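Local coordinates for arginase (Glaciozyma antarctica, PDB 5YNL), which probably catalyses the hydrolysis of L-arginine to L-ornithine and urea as a cold-adapted enzyme of a psychrophilic yeast, at residues G85-I90 with V97-A102; G145-T150 with C355-T360. All coordinates share one frame; numbering follows the deposited sequence.

Interaction 1: G85-I90 with V97-A102; sequences GLLNDI and VDFAGA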
ATOM      1  N   GLY A  85     -16.685  -6.862 -10.468  1.00 42.42           N
ATOM      2  CA  GLY A  85     -16.097  -7.146 -11.766  1.00 42.91           C
ATOM      3  C   GLY A  85     -14.603  -6.851 -11.822  1.00 40.75           C
ATOM      4  O   GLY A  85     -14.001  -6.886 -12.898  1.00 40.95           O
ATOM      5  N   LEU A  86     -13.993  -6.577 -10.673  1.00 47.86           N
ATOM      6  CA  LEU A  86     -12.559  -6.329 -10.642  1.00 46.14           C
ATOM      7  C   LEU A  86     -11.758  -7.466 -11.296  1.00 47.18           C
ATOM      8  O   LEU A  86     -10.782  -7.220 -12.030  1.00 46.55           O
ATOM      9  CB  LEU A  86     -12.075  -6.146  -9.212  1.00 44.68           C
ATOM     10  CG  LEU A  86     -10.557  -5.989  -9.173  1.00 43.19           C
ATOM     11  CD1 LEU A  86     -10.211  -4.646  -9.789  1.00 41.75           C
ATOM     12  CD2 LEU A  86      -9.992  -6.142  -7.760  1.00 42.51           C
ATOM     13  N   LEU A  87     -12.174  -8.704 -11.020  1.00 53.21           N
ATOM     14  CA  LEU A  87     -11.477  -9.876 -11.523  1.00 54.61           C
ATOM     15  C   LEU A  87     -11.482  -9.877 -13.049  1.00 55.68           C
ATOM     16  O   LEU A  87     -10.442 -10.088 -13.684  1.00 55.66           O
ATOM     17  CB  LEU A  87     -12.097 -11.166 -10.965  1.00 56.97           C
ATOM     18  CG  LEU A  87     -11.461 -11.777  -9.716  1.00 56.92           C
ATOM     19  CD1 LEU A  87     -11.327 -10.752  -8.608  1.00 54.68           C
ATOM     20  CD2 LEU A  87     -12.285 -12.933  -9.236  1.00 59.72           C
ATOM     21  N   ASN A  88     -12.654  -9.623 -13.626  1.00 70.42           N
ATOM     22  CA  ASN A  88     -12.814  -9.548 -15.074  1.00 72.02           C
ATOM     23  C   ASN A  88     -12.033  -8.356 -15.687  1.00 70.76           C
ATOM     24  O   ASN A  88     -11.406  -8.489 -16.748  1.00 71.71           O
ATOM     25  CB  ASN A  88     -14.308  -9.494 -15.414  1.00 73.91           C
ATOM     26  CG  ASN A  88     -14.591  -9.768 -16.874  1.00 76.60           C
ATOM     27  OD1 ASN A  88     -14.576 -10.918 -17.323  1.00 78.72           O
ATOM     28  ND2 ASN A  88     -14.874  -8.712 -17.623  1.00 78.14           N
ATOM     29  N   ASP A  89     -12.055  -7.204 -15.014  1.00 45.84           N
ATOM     30  CA  ASP A  89     -11.263  -6.051 -15.452  1.00 44.60           C
ATOM     31  C   ASP A  89      -9.792  -6.403 -15.593  1.00 43.34           C
ATOM     32  O   ASP A  89      -9.150  -6.060 -16.587  1.00 43.85           O
ATOM     33  CB  ASP A  89     -11.399  -4.884 -14.463  1.00 42.53           C
ATOM     34  CG  ASP A  89     -12.743  -4.193 -14.551  1.00 44.11           C
ATOM     35  OD1 ASP A  89     -13.471  -4.431 -15.533  1.00 46.85           O
ATOM     36  OD2 ASP A  89     -13.054  -3.397 -13.644  1.00 42.87           O
ATOM     37  N   ILE A  90      -9.275  -7.098 -14.588  1.00 48.08           N
ATOM     38  CA  ILE A  90      -7.864  -7.446 -14.528  1.00 47.23           C
ATOM     39  C   ILE A  90      -7.514  -8.407 -15.667  1.00 49.36           C
ATOM     40  O   ILE A  90      -6.498  -8.242 -16.356  1.00 49.26           O
ATOM     41  CB  ILE A  90      -7.506  -8.056 -13.142  1.00 46.49           C
ATOM     42  CG1 ILE A  90      -7.526  -6.977 -12.051  1.00 44.21           C
ATOM     43  CG2 ILE A  90      -6.147  -8.711 -13.151  1.00 46.76           C
ATOM     44  CD1 ILE A  90      -7.077  -7.473 -10.675  1.00 43.74           C
ATOM     45  N   VAL A  97      -5.488 -14.291 -13.211  1.00 62.19           N
ATOM     46  CA  VAL A  97      -5.893 -14.030 -11.840  1.00 60.86           C
ATOM     47  C   VAL A  97      -5.735 -15.246 -10.936  1.00 63.00           C
ATOM     48  O   VAL A  97      -6.259 -16.333 -11.224  1.00 65.96           O
ATOM     49  CB  VAL A  97      -7.327 -13.478 -11.785  1.00 60.38           C
ATOM     50  CG1 VAL A  97      -7.854 -13.462 -10.357  1.00 59.86           C
ATOM     51  CG2 VAL A  97      -7.359 -12.082 -12.380  1.00 57.95           C
ATOM     52  N   ASP A  98      -4.998 -15.049  -9.847  1.00 62.13           N
ATOM     53  CA  ASP A  98      -4.849 -16.058  -8.819  1.00 64.10           C
ATOM     54  C   ASP A  98      -5.604 -15.585  -7.582  1.00 62.96           C
ATOM     55  O   ASP A  98      -5.056 -14.853  -6.757  1.00 60.96           O
ATOM     56  CB  ASP A  98      -3.368 -16.252  -8.504  1.00 64.05           C
ATOM     57  CG  ASP A  98      -3.104 -17.462  -7.637  1.00 66.85           C
ATOM     58  OD1 ASP A  98      -3.959 -18.377  -7.611  1.00 69.44           O
ATOM     59  OD2 ASP A  98      -2.029 -17.499  -6.992  1.00 66.71           O
ATOM     60  N   PHE A  99      -6.869 -15.990  -7.480  1.00 53.73           N
ATOM     61  CA  PHE A  99      -7.735 -15.682  -6.347  1.00 53.32           C
ATOM     62  C   PHE A  99      -8.289 -16.960  -5.723  1.00 56.73           C
ATOM     63  O   PHE A  99      -8.785 -17.834  -6.441  1.00 59.29           O
ATOM     64  CB  PHE A  99      -8.914 -14.842  -6.821  1.00 52.12           C
ATOM     65  CG  PHE A  99      -9.840 -14.418  -5.717  1.00 51.86           C
ATOM     66  CD1 PHE A  99      -9.339 -13.845  -4.549  1.00 51.54           C
ATOM     67  CD2 PHE A  99     -11.214 -14.566  -5.854  1.00 53.10           C
ATOM     68  CE1 PHE A  99     -10.215 -13.443  -3.520  1.00 52.59           C
ATOM     69  CE2 PHE A  99     -12.078 -14.164  -4.849  1.00 53.26           C
ATOM     70  CZ  PHE A  99     -11.585 -13.612  -3.678  1.00 53.38           C
ATOM     71  N   ALA A 100      -8.249 -17.059  -4.395  1.00 64.84           N
ATOM     72  CA  ALA A 100      -8.691 -18.270  -3.696  1.00 68.81           C
ATOM     73  C   ALA A 100     -10.205 -18.386  -3.565  1.00 69.96           C
ATOM     74  O   ALA A 100     -10.688 -19.234  -2.822  1.00 73.28           O
ATOM     75  CB  ALA A 100      -8.052 -18.357  -2.326  1.00 71.16           C
ATOM     76  N   GLY A 101     -10.951 -17.538  -4.270  1.00 84.31           N
ATOM     77  CA  GLY A 101     -12.403 -17.560  -4.190  1.00 85.10           C
ATOM     78  C   GLY A 101     -12.919 -16.655  -3.086  1.00 85.14           C
ATOM     79  O   GLY A 101     -12.171 -16.277  -2.187  1.00 85.82           O
ATOM     80  N   ALA A 102     -14.201 -16.311  -3.135  1.00 91.53           N
ATOM     81  CA  ALA A 102     -14.737 -15.301  -2.227  1.00 91.29           C
ATOM     82  C   ALA A 102     -14.800 -15.744  -0.759  1.00 95.09           C
ATOM     83  O   ALA A 102     -15.453 -15.092   0.059  1.00 95.82           O
ATOM     84  CB  ALA A 102     -16.092 -14.814  -2.712  1.00 89.89           C
TER
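V97 turns both of its methyl groups on helix 86-92, giving one to each of two residues a single turn apart. Its CG1, held anti to the backbone N (chi1 169°), reaches the branch point of L87, with CG1 and CG of L87 4.0 Å apart. The same torsion sends CG2 back beside the V97 nitrogen, where it meets the CG2 methyl of I90 at 3.7 Å. That methyl of V97 also lies 3.9 Å from the backbone O of L87, so the valine touches the helix backbone as well as its side chains. I90 contributes its short CG2 branch and not the longer ethyl arm.

Two residues on, F99 takes up the end of L87. The L87 CD2 methyl stands 3.9 Å from CD2 of the F99 ring, approaching it obliquely. L87, which meets both V97 and F99, has a first torsion of -95°, away from a staggered value. Within the same segment as F99, the backbone N of G101 lies 3.4 Å above one face of the ring, offset toward the rim. In each of the three pairs the side chains cross at roughly a right angle, and they meet one another through apolar atoms alone.

At the start of the helix, G85 ends the preceding one in a Schellman motif and at the same time occupies the N-cap position of the next. D89 makes salt bridges to R350 and R354 of helix 345-356, while I60 of strand 57-63 touches L87, V97 and F99.

Helix 86-90 and strand 97-99 run nearly antiparallel, at 153° with axes 9.8 Å apart, as in the beta-alpha-beta crossover that here joins the neighbouring parallel strands 57-63 and 96-99 at the sheet margin of an arginase fold.

Interaction 2: G145-T150 with C355-T360; sequences GQLTVT and CALGET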
ATOM      1  N   GLY A 145       6.382 -14.441  -8.596  1.00 57.36           N
ATOM      2  CA  GLY A 145       6.410 -13.486  -9.694  1.00 55.54           C
ATOM      3  C   GLY A 145       5.075 -12.786  -9.906  1.00 53.52           C
ATOM      4  O   GLY A 145       4.864 -12.051 -10.880  1.00 52.32           O
ATOM      5  N   GLN A 146       4.143 -13.015  -8.993  1.00 59.74           N
ATOM      6  CA  GLN A 146       2.857 -12.356  -9.119  1.00 58.05           C
ATOM      7  C   GLN A 146       2.953 -10.904  -8.666  1.00 55.17           C
ATOM      8  O   GLN A 146       3.875 -10.526  -7.940  1.00 54.60           O
ATOM      9  CB  GLN A 146       1.801 -13.100  -8.312  1.00 59.19           C
ATOM     10  CG  GLN A 146       1.591 -14.518  -8.770  1.00 62.34           C
ATOM     11  CD  GLN A 146       0.357 -15.121  -8.164  1.00 63.46           C
ATOM     12  OE1 GLN A 146      -0.209 -14.575  -7.225  1.00 62.07           O
ATOM     13  NE2 GLN A 146      -0.075 -16.251  -8.701  1.00 66.25           N
ATOM     14  N   LEU A 147       2.015 -10.081  -9.119  1.00 45.82           N
ATOM     15  CA  LEU A 147       1.836  -8.759  -8.528  1.00 43.43           C
ATOM     16  C   LEU A 147       0.706  -8.961  -7.524  1.00 43.44           C
ATOM     17  O   LEU A 147      -0.396  -9.305  -7.928  1.00 44.03           O
ATOM     18  CB  LEU A 147       1.436  -7.745  -9.606  1.00 42.13           C
ATOM     19  CG  LEU A 147       1.675  -6.248  -9.375  1.00 39.98           C
ATOM     20  CD1 LEU A 147       1.483  -5.508 -10.682  1.00 39.55           C
ATOM     21  CD2 LEU A 147       0.735  -5.707  -8.299  1.00 38.90           C
ATOM     22  N   THR A 148       0.977  -8.810  -6.229  1.00 45.72           N
ATOM     23  CA  THR A 148      -0.037  -9.086  -5.204  1.00 46.36           C
ATOM     24  C   THR A 148      -0.907  -7.855  -4.938  1.00 44.67           C
ATOM     25  O   THR A 148      -0.429  -6.826  -4.425  1.00 43.37           O
ATOM     26  CB  THR A 148       0.599  -9.524  -3.891  1.00 47.43           C
ATOM     27  OG1 THR A 148       1.618 -10.496  -4.171  1.00 48.94           O
ATOM     28  CG2 THR A 148      -0.452 -10.099  -2.948  1.00 48.83           C
ATOM     29  N   VAL A 149      -2.180  -7.959  -5.297  1.00 41.32           N
ATOM     30  CA  VAL A 149      -3.139  -6.897  -5.030  1.00 40.13           C
ATOM     31  C   VAL A 149      -3.813  -7.201  -3.694  1.00 41.24           C
ATOM     32  O   VAL A 149      -4.619  -8.132  -3.608  1.00 42.78           O
ATOM     33  CB  VAL A 149      -4.208  -6.786  -6.158  1.00 39.99           C
ATOM     34  CG1 VAL A 149      -5.191  -5.654  -5.872  1.00 38.91           C
ATOM     35  CG2 VAL A 149      -3.536  -6.579  -7.528  1.00 39.38           C
ATOM     36  N   THR A 150      -3.476  -6.445  -2.646  1.00 35.09           N
ATOM     37  CA  THR A 150      -4.164  -6.644  -1.372  1.00 36.88           C
ATOM     38  C   THR A 150      -5.332  -5.683  -1.246  1.00 36.82           C
ATOM     39  O   THR A 150      -5.163  -4.440  -1.276  1.00 35.90           O
ATOM     40  CB  THR A 150      -3.266  -6.531  -0.137  1.00 39.45           C
ATOM     41  OG1 THR A 150      -2.065  -7.280  -0.341  1.00 38.14           O
ATOM     42  CG2 THR A 150      -3.992  -7.093   1.075  1.00 44.15           C
ATOM     43  N   CYS A 355      -5.688   0.678 -13.306  1.00 47.35           N
ATOM     44  CA  CYS A 355      -4.726   1.683 -13.625  1.00 50.45           C
ATOM     45  C   CYS A 355      -3.332   1.285 -13.169  1.00 45.85           C
ATOM     46  O   CYS A 355      -2.353   1.381 -13.919  1.00 50.50           O
ATOM     47  CB  CYS A 355      -5.150   2.927 -12.870  1.00 47.35           C
ATOM     48  SG  CYS A 355      -4.392   4.350 -13.486  1.00 47.01           S
ATOM     49  N   ALA A 356      -3.249   0.835 -11.922  1.00 36.48           N
ATOM     50  CA  ALA A 356      -1.976   0.467 -11.334  1.00 32.47           C
ATOM     51  C   ALA A 356      -1.387  -0.707 -12.085  1.00 35.81           C
ATOM     52  O   ALA A 356      -0.164  -0.843 -12.150  1.00 37.21           O
ATOM     53  CB  ALA A 356      -2.129   0.128  -9.843  1.00 25.30           C
ATOM     54  N   LEU A 357      -2.260  -1.547 -12.636  1.00 38.18           N
ATOM     55  CA  LEU A 357      -1.847  -2.775 -13.297  1.00 39.02           C
ATOM     56  C   LEU A 357      -1.521  -2.559 -14.780  1.00 45.44           C
ATOM     57  O   LEU A 357      -1.012  -3.461 -15.447  1.00 45.53           O
ATOM     58  CB  LEU A 357      -2.901  -3.896 -13.123  1.00 35.53           C
ATOM     59  CG  LEU A 357      -2.536  -4.890 -12.016  1.00 32.03           C
ATOM     60  CD1 LEU A 357      -2.385  -4.156 -10.714  1.00 29.99           C
ATOM     61  CD2 LEU A 357      -3.554  -6.024 -11.855  1.00 33.90           C
ATOM     62  N   GLY A 358      -1.795  -1.372 -15.302  1.00 42.22           N
ATOM     63  CA  GLY A 358      -1.404  -1.092 -16.668  1.00 46.65           C
ATOM     64  C   GLY A 358      -2.497  -0.712 -17.646  1.00 47.61           C
ATOM     65  O   GLY A 358      -2.300  -0.812 -18.865  1.00 47.68           O
ATOM     66  N   GLU A 359      -3.647  -0.284 -17.131  1.00 59.94           N
ATOM     67  CA  GLU A 359      -4.635   0.367 -17.983  1.00 60.71           C
ATOM     68  C   GLU A 359      -4.117   1.788 -18.210  1.00 62.42           C
ATOM     69  O   GLU A 359      -4.070   2.591 -17.276  1.00 63.16           O
ATOM     70  CB  GLU A 359      -6.020   0.385 -17.327  1.00 59.93           C
ATOM     71  N   THR A 360      -3.691   2.084 -19.437  1.00 87.60           N
ATOM     72  CA  THR A 360      -3.092   3.384 -19.741  1.00 86.74           C
ATOM     73  C   THR A 360      -4.134   4.354 -20.299  1.00 84.51           C
ATOM     74  O   THR A 360      -4.219   5.511 -19.867  1.00 82.50           O
ATOM     75  CB  THR A 360      -1.921   3.257 -20.728  1.00 85.89           C
ATOM     76  OG1 THR A 360      -1.421   1.914 -20.714  1.00 86.79           O
ATOM     77  CG2 THR A 360      -0.803   4.224 -20.354  1.00 85.09           C
TER
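One methyl of L357 serves both strand residues that it meets, L147 and V149. Segment 355-360 begins in the last turn of helix 345-356 and continues as loop. C355, still helical, turns its side chain to H312, C315 and E316 of helix 308-320, and its carbonyl O accepts a hydrogen bond of 3.1 Å from the backbone N of G358. A356 directs its CB toward the strand but remains too distant to touch it.

L357 makes the contact. Its CB does not point straight at strand 147-152, yet the branched end bends in that direction, with chi1 at -100°, some way from a staggered value. CD1 then lies 4.1 Å from CD1 of L147 and 4.2 Å from CG2 of V149, and the side chains pass one another at a slant. L147 has CG anti to its own nitrogen (chi1 -158°), while the V149 methyl that is used is the one beside the backbone N.

L147 and V149 are alternate residues of a strand well inside the parallel sheet, and so share one face of it. T148 and T150 project from the other face, where both touch V138 of helix 124-142. Helix layers thus cover both faces, the three-layer alpha/beta/alpha architecture of the arginase fold.

Beside the apolar packing, the backbone O of L357 accepts a hydrogen bond from NE1 of W95. At G358, with a positive phi of 121°, the chain leaves helical geometry in a Schellman motif, and the residues after it lie farther from strand 147-152. E359 is modelled only as far as CB. OG1 of T360 lies 3.4 Å from the O of G358, a weak hydrogen bond that is doubtful because T360 is poorly ordered.

Both interactions pack apolar side chains against the same parallel sheet, but at different depths. Interaction 1 lies on the outermost strand 96-99 and is partly buried, its centre about 19 Å from the centre of the chain; interaction 2 uses the more interior strand 147-152 and is fully buried, its centre about 12 Å from that of the chain. The surfaces buried follow another order, 177 Å² against 115 Å², in line with four touching residues, F99 among them, at the edge and three, L147, V149 and L357, inside. The two sites touch directly: I90 CG2 lies 4.0 Å from L357 CD2, and D98 OD2 probably accepts a hydrogen bond from Q146 NE2.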